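Local coordinates for protein transcriptional activator HlyU (PDB 4K2E) that binds DNA as a dimeric winged-helix regulator and up-regulates transcription of the hemolysin gene hlyA in Vibrio cholerae, at residues His68-Thr80 with Val87-Met99. Sequence-based numbering, arbitrary orientation.
Sequences HLAWLRRDGLVNT and VFYTLSSTEVKAM
A chi1 of -82° puts Tyr89 CG anti to its carbonyl carbon, which swings the ring against Leu69 of helix 62-74, while Thr80, whose CG2 lies anti to its own carbonyl carbon, lays that methyl on the ring. The setting is the wing of an ArsR-type winged helix: strands 78-83 and 86-91 form an antiparallel hairpin, and the preceding helix, which carries the end of the predicted helix-turn-helix, rests on one face of it. The Tyr89 ring is sandwiched by two CH-pi contacts: Thr80 CG2 lies 3.6 Å from the ring centroid on one face, Leu69 CD2 4.0 Å on the opposite face. Val78 CG1 abuts the ring edge, in its plane, 3.3 Å from Tyr89 CD2. Beyond the ring, the bent chain of Arg73 crosses at about a right angle and gives a weak hydrogen bond from NH1 to Tyr89 OH, 2.8 Å long and bent to 121°. The guanidinium and ring planes stand 64° apart. Val51 of helix 51-58 touches both Leu69 and Tyr89, so the tyrosine also ties that helix to the wing. Asn79 and Thr90, a hydrogen-bonded pair, exchange two backbone bonds, the straighter running from Asn79 N to Thr90 O (2.8 Å). At the other end, a Schellman motif with Gly76 at positive phi turns the chain out of helix 62-74. Leu77 O then accepts a backbone hydrogen bond from Ser92 N, and Leu77 CD2 meets Val96 CG2 at 3.7 Å, joining the turn to helix 94-108, whose Ala98 and Met99 pack on the second subunit. Ser93 caps that helix: its OG accepts from Val96 N at 2.9 Å.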
loop_
_atom_site.group_PDB
_atom_site.type_symbol
_atom_site.label_atom_id
_atom_site.label_comp_id
_atom_site.label_asym_id
_atom_site.label_seq_id
_atom_site.Cartn_x
_atom_site.Cartn_y
_atom_site.Cartn_z
ATOM N N HIS A 68 -12.498 -0.035 12.211
ATOM C CA HIS A 68 -11.770 -0.462 11.017
ATOM C C HIS A 68 -12.720 -0.558 9.831
ATOM O O HIS A 68 -12.405 -0.104 8.725
ATOM C CB HIS A 68 -11.075 -1.816 11.258
ATOM C CG HIS A 68 -10.046 -1.752 12.334
ATOM N ND1 HIS A 68 -8.975 -0.885 12.276
ATOM C CD2 HIS A 68 -9.949 -2.392 13.521
ATOM C CE1 HIS A 68 -8.247 -1.018 13.368
ATOM N NE2 HIS A 68 -8.818 -1.923 14.140
ATOM N N LEU A 69 -13.878 -1.172 10.058
ATOM C CA LEU A 69 -14.842 -1.316 8.991
ATOM C C LEU A 69 -15.327 0.054 8.543
ATOM O O LEU A 69 -15.560 0.284 7.348
ATOM C CB LEU A 69 -16.021 -2.197 9.416
ATOM C CG LEU A 69 -15.701 -3.672 9.700
ATOM C CD1 LEU A 69 -16.917 -4.363 10.352
ATOM C CD2 LEU A 69 -15.245 -4.447 8.459
ATOM N N ALA A 70 -15.441 0.974 9.492
ATOM C CA ALA A 70 -15.952 2.303 9.197
ATOM C C ALA A 70 -14.996 3.047 8.250
ATOM O O ALA A 70 -15.435 3.726 7.303
ATOM C CB ALA A 70 -16.160 3.077 10.458
ATOM N N TRP A 71 -13.703 2.929 8.539
ATOM C CA TRP A 71 -12.665 3.468 7.674
ATOM C C TRP A 71 -12.737 2.842 6.285
ATOM O O TRP A 71 -12.756 3.562 5.282
ATOM C CB TRP A 71 -11.293 3.232 8.324
ATOM C CG TRP A 71 -10.102 3.926 7.655
ATOM C CD1 TRP A 71 -9.789 3.949 6.319
ATOM C CD2 TRP A 71 -9.051 4.619 8.325
ATOM N NE1 TRP A 71 -8.602 4.641 6.124
ATOM C CE2 TRP A 71 -8.134 5.055 7.342
ATOM C CE3 TRP A 71 -8.796 4.918 9.667
ATOM C CZ2 TRP A 71 -6.993 5.783 7.662
ATOM C CZ3 TRP A 71 -7.663 5.641 9.980
ATOM C CH2 TRP A 71 -6.777 6.061 8.981
ATOM N N LEU A 72 -12.825 1.516 6.205
ATOM C CA LEU A 72 -12.888 0.885 4.891
ATOM C C LEU A 72 -14.148 1.309 4.088
ATOM O O LEU A 72 -14.091 1.419 2.869
ATOM C CB LEU A 72 -12.787 -0.643 4.993
ATOM C CG LEU A 72 -11.511 -1.197 5.620
ATOM C CD1 LEU A 72 -11.665 -2.705 5.853
ATOM C CD2 LEU A 72 -10.219 -0.876 4.745
ATOM N N ARG A 73 -15.274 1.526 4.775
ATOM C CA ARG A 73 -16.525 1.971 4.136
ATOM C C ARG A 73 -16.310 3.416 3.631
ATOM O O ARG A 73 -16.624 3.759 2.493
ATOM C CB ARG A 73 -17.708 1.937 5.119
ATOM C CG ARG A 73 -18.186 0.514 5.470
ATOM C CD ARG A 73 -19.696 0.403 5.775
ATOM N NE ARG A 73 -20.223 1.351 6.752
ATOM C CZ ARG A 73 -19.977 1.273 8.051
ATOM N NH1 ARG A 73 -19.188 0.316 8.536
ATOM N NH2 ARG A 73 -20.507 2.148 8.866
ATOM N N ARG A 74 -15.763 4.244 4.504
ATOM C CA ARG A 74 -15.620 5.666 4.230
ATOM C C ARG A 74 -14.738 5.909 2.989
ATOM O O ARG A 74 -15.072 6.739 2.140
ATOM C CB ARG A 74 -15.023 6.378 5.443
ATOM C CG ARG A 74 -14.718 7.845 5.183
ATOM C CD ARG A 74 -14.311 8.559 6.446
ATOM N NE ARG A 74 -13.143 7.933 7.044
ATOM C CZ ARG A 74 -13.124 7.351 8.239
ATOM N NH1 ARG A 74 -14.227 7.298 8.995
ATOM N NH2 ARG A 74 -11.994 6.827 8.690
ATOM N N ASP A 75 -13.669 5.135 2.855
ATOM C CA ASP A 75 -12.778 5.327 1.713
ATOM C C ASP A 75 -13.105 4.485 0.501
ATOM O O ASP A 75 -12.391 4.527 -0.494
ATOM C CB ASP A 75 -11.316 5.172 2.139
ATOM C CG ASP A 75 -10.853 6.344 2.941
ATOM O OD1 ASP A 75 -11.469 7.396 2.765
ATOM O OD2 ASP A 75 -9.926 6.218 3.762
ATOM N N GLY A 76 -14.186 3.716 0.582
ATOM C CA GLY A 76 -14.716 3.013 -0.573
ATOM C C GLY A 76 -14.057 1.694 -0.915
ATOM O O GLY A 76 -14.093 1.282 -2.073
ATOM N N LEU A 77 -13.464 1.015 0.070
ATOM C CA LEU A 77 -12.706 -0.207 -0.220
ATOM C C LEU A 77 -13.615 -1.443 -0.073
ATOM O O LEU A 77 -13.258 -2.555 -0.460
ATOM C CB LEU A 77 -11.518 -0.345 0.714
ATOM C CG LEU A 77 -10.305 0.520 0.270
ATOM C CD1 LEU A 77 -10.404 1.910 0.798
ATOM C CD2 LEU A 77 -9.048 -0.137 0.722
ATOM N N VAL A 78 -14.790 -1.206 0.479
ATOM C CA VAL A 78 -15.661 -2.292 0.902
ATOM C C VAL A 78 -17.128 -1.931 0.639
ATOM O O VAL A 78 -17.506 -0.759 0.705
ATOM C CB VAL A 78 -15.320 -2.500 2.386
ATOM C CG1 VAL A 78 -16.442 -2.243 3.271
ATOM C CG2 VAL A 78 -14.487 -3.755 2.602
ATOM N N ASN A 79 -17.942 -2.925 0.280
ATOM C CA ASN A 79 -19.387 -2.748 0.136
ATOM C C ASN A 79 -20.133 -3.543 1.198
ATOM O O ASN A 79 -19.629 -4.555 1.709
ATOM C CB ASN A 79 -19.885 -3.219 -1.233
ATOM C CG ASN A 79 -19.443 -2.315 -2.370
ATOM O OD1 ASN A 79 -19.462 -1.086 -2.259
ATOM N ND2 ASN A 79 -19.059 -2.927 -3.482
ATOM N N THR A 80 -21.345 -3.092 1.517
ATOM C CA THR A 80 -22.140 -3.792 2.519
ATOM C C THR A 80 -23.507 -4.176 2.019
ATOM O O THR A 80 -24.064 -3.526 1.147
ATOM C CB THR A 80 -22.375 -2.940 3.767
ATOM O OG1 THR A 80 -22.928 -1.679 3.390
ATOM C CG2 THR A 80 -21.074 -2.726 4.496
ATOM N N VAL A 87 -24.760 -8.059 8.904
ATOM C CA VAL A 87 -24.163 -7.211 7.876
ATOM C C VAL A 87 -23.036 -7.963 7.197
ATOM O O VAL A 87 -22.159 -8.535 7.859
ATOM C CB VAL A 87 -23.658 -5.843 8.418
ATOM C CG1 VAL A 87 -23.183 -4.978 7.288
ATOM C CG2 VAL A 87 -24.769 -5.113 9.168
ATOM N N PHE A 88 -23.100 -7.986 5.872
ATOM C CA PHE A 88 -22.172 -8.716 5.028
ATOM C C PHE A 88 -21.297 -7.757 4.256
ATOM O O PHE A 88 -21.802 -6.863 3.586
ATOM C CB PHE A 88 -22.939 -9.541 3.999
ATOM C CG PHE A 88 -23.530 -10.802 4.552
ATOM C CD1 PHE A 88 -22.701 -11.837 5.002
ATOM C CD2 PHE A 88 -24.905 -10.962 4.624
ATOM C CE1 PHE A 88 -23.243 -13.008 5.512
ATOM C CE2 PHE A 88 -25.452 -12.120 5.134
ATOM C CZ PHE A 88 -24.625 -13.148 5.571
ATOM N N TYR A 89 -19.995 -8.000 4.301
ATOM C CA TYR A 89 -19.017 -7.132 3.643
ATOM C C TYR A 89 -18.389 -7.812 2.431
ATOM O O TYR A 89 -18.148 -9.021 2.471
ATOM C CB TYR A 89 -17.912 -6.791 4.648
ATOM C CG TYR A 89 -18.300 -5.669 5.569
ATOM C CD1 TYR A 89 -19.174 -5.867 6.634
ATOM C CD2 TYR A 89 -17.819 -4.395 5.351
ATOM C CE1 TYR A 89 -19.544 -4.803 7.460
ATOM C CE2 TYR A 89 -18.169 -3.343 6.160
ATOM C CZ TYR A 89 -19.018 -3.545 7.218
ATOM O OH TYR A 89 -19.342 -2.461 7.991
ATOM N N THR A 90 -18.111 -7.046 1.371
ATOM C CA THR A 90 -17.331 -7.567 0.240
ATOM C C THR A 90 -16.321 -6.487 -0.189
ATOM O O THR A 90 -16.494 -5.323 0.146
ATOM C CB THR A 90 -18.197 -7.844 -0.983
ATOM O OG1 THR A 90 -19.163 -6.807 -1.109
ATOM C CG2 THR A 90 -18.931 -9.173 -0.869
ATOM N N LEU A 91 -15.308 -6.850 -0.971
ATOM C CA LEU A 91 -14.420 -5.808 -1.548
ATOM C C LEU A 91 -15.186 -5.042 -2.602
ATOM O O LEU A 91 -16.101 -5.588 -3.236
ATOM C CB LEU A 91 -13.208 -6.451 -2.197
ATOM C CG LEU A 91 -12.315 -7.234 -1.244
ATOM C CD1 LEU A 91 -11.090 -7.778 -1.994
ATOM C CD2 LEU A 91 -11.864 -6.388 -0.052
ATOM N N SER A 92 -14.781 -3.800 -2.841
ATOM C CA SER A 92 -15.510 -2.912 -3.726
ATOM C C SER A 92 -14.806 -2.718 -5.068
ATOM O O SER A 92 -15.197 -3.291 -6.081
ATOM C CB SER A 92 -15.631 -1.539 -3.078
ATOM O OG SER A 92 -14.371 -0.866 -3.149
ATOM N N SER A 93 -13.769 -1.894 -5.055
ATOM C CA SER A 93 -13.181 -1.368 -6.287
ATOM C C SER A 93 -12.291 -2.362 -7.018
ATOM O O SER A 93 -11.767 -3.295 -6.414
ATOM C CB SER A 93 -12.363 -0.115 -5.978
ATOM O OG SER A 93 -11.208 -0.440 -5.223
ATOM N N THR A 94 -12.128 -2.138 -8.320
ATOM C CA THR A 94 -11.180 -2.873 -9.155
ATOM C C THR A 94 -9.780 -2.772 -8.567
ATOM O O THR A 94 -9.026 -3.754 -8.556
ATOM C CB THR A 94 -11.137 -2.283 -10.581
ATOM O OG1 THR A 94 -12.435 -1.799 -10.942
ATOM C CG2 THR A 94 -10.703 -3.330 -11.588
ATOM N N GLU A 95 -9.437 -1.575 -8.083
ATOM C CA GLU A 95 -8.101 -1.308 -7.563
ATOM C C GLU A 95 -7.852 -2.113 -6.305
ATOM O O GLU A 95 -6.790 -2.736 -6.167
ATOM C CB GLU A 95 -7.875 0.188 -7.252
ATOM C CG GLU A 95 -7.884 1.107 -8.466
ATOM C CD GLU A 95 -9.277 1.342 -9.030
ATOM O OE1 GLU A 95 -10.263 1.325 -8.253
ATOM O OE2 GLU A 95 -9.376 1.533 -10.258
ATOM N N VAL A 96 -8.798 -2.093 -5.364
ATOM C CA VAL A 96 -8.527 -2.835 -4.150
ATOM C C VAL A 96 -8.492 -4.347 -4.412
ATOM O O VAL A 96 -7.614 -5.031 -3.895
ATOM C CB VAL A 96 -9.410 -2.444 -2.919
ATOM C CG1 VAL A 96 -10.819 -2.991 -3.027
ATOM C CG2 VAL A 96 -8.768 -2.988 -1.657
ATOM N N LYS A 97 -9.410 -4.853 -5.225
ATOM C CA LYS A 97 -9.385 -6.267 -5.596
ATOM C C LYS A 97 -8.038 -6.664 -6.216
ATOM O O LYS A 97 -7.442 -7.649 -5.812
ATOM C CB LYS A 97 -10.523 -6.606 -6.560
ATOM C CG LYS A 97 -11.897 -6.429 -5.977
ATOM C CD LYS A 97 -12.968 -6.765 -7.023
ATOM C CE LYS A 97 -14.367 -6.560 -6.446
ATOM N NZ LYS A 97 -15.426 -6.959 -7.449
ATOM N N ALA A 98 -7.559 -5.884 -7.181
ATOM C CA ALA A 98 -6.258 -6.151 -7.808
ATOM C C ALA A 98 -5.109 -6.128 -6.786
ATOM O O ALA A 98 -4.205 -6.996 -6.787
ATOM C CB ALA A 98 -6.008 -5.153 -8.941
ATOM N N MET A 99 -5.152 -5.153 -5.880
ATOM C CA MET A 99 -4.075 -5.047 -4.909
ATOM C C MET A 99 -4.107 -6.211 -3.911
ATOM O O MET A 99 -3.068 -6.768 -3.588
ATOM C CB MET A 99 -4.101 -3.685 -4.202
ATOM C CG MET A 99 -2.980 -3.499 -3.170
ATOM S SD MET A 99 -1.302 -3.534 -3.879
ATOM C CE MET A 99 -1.461 -2.366 -5.246
#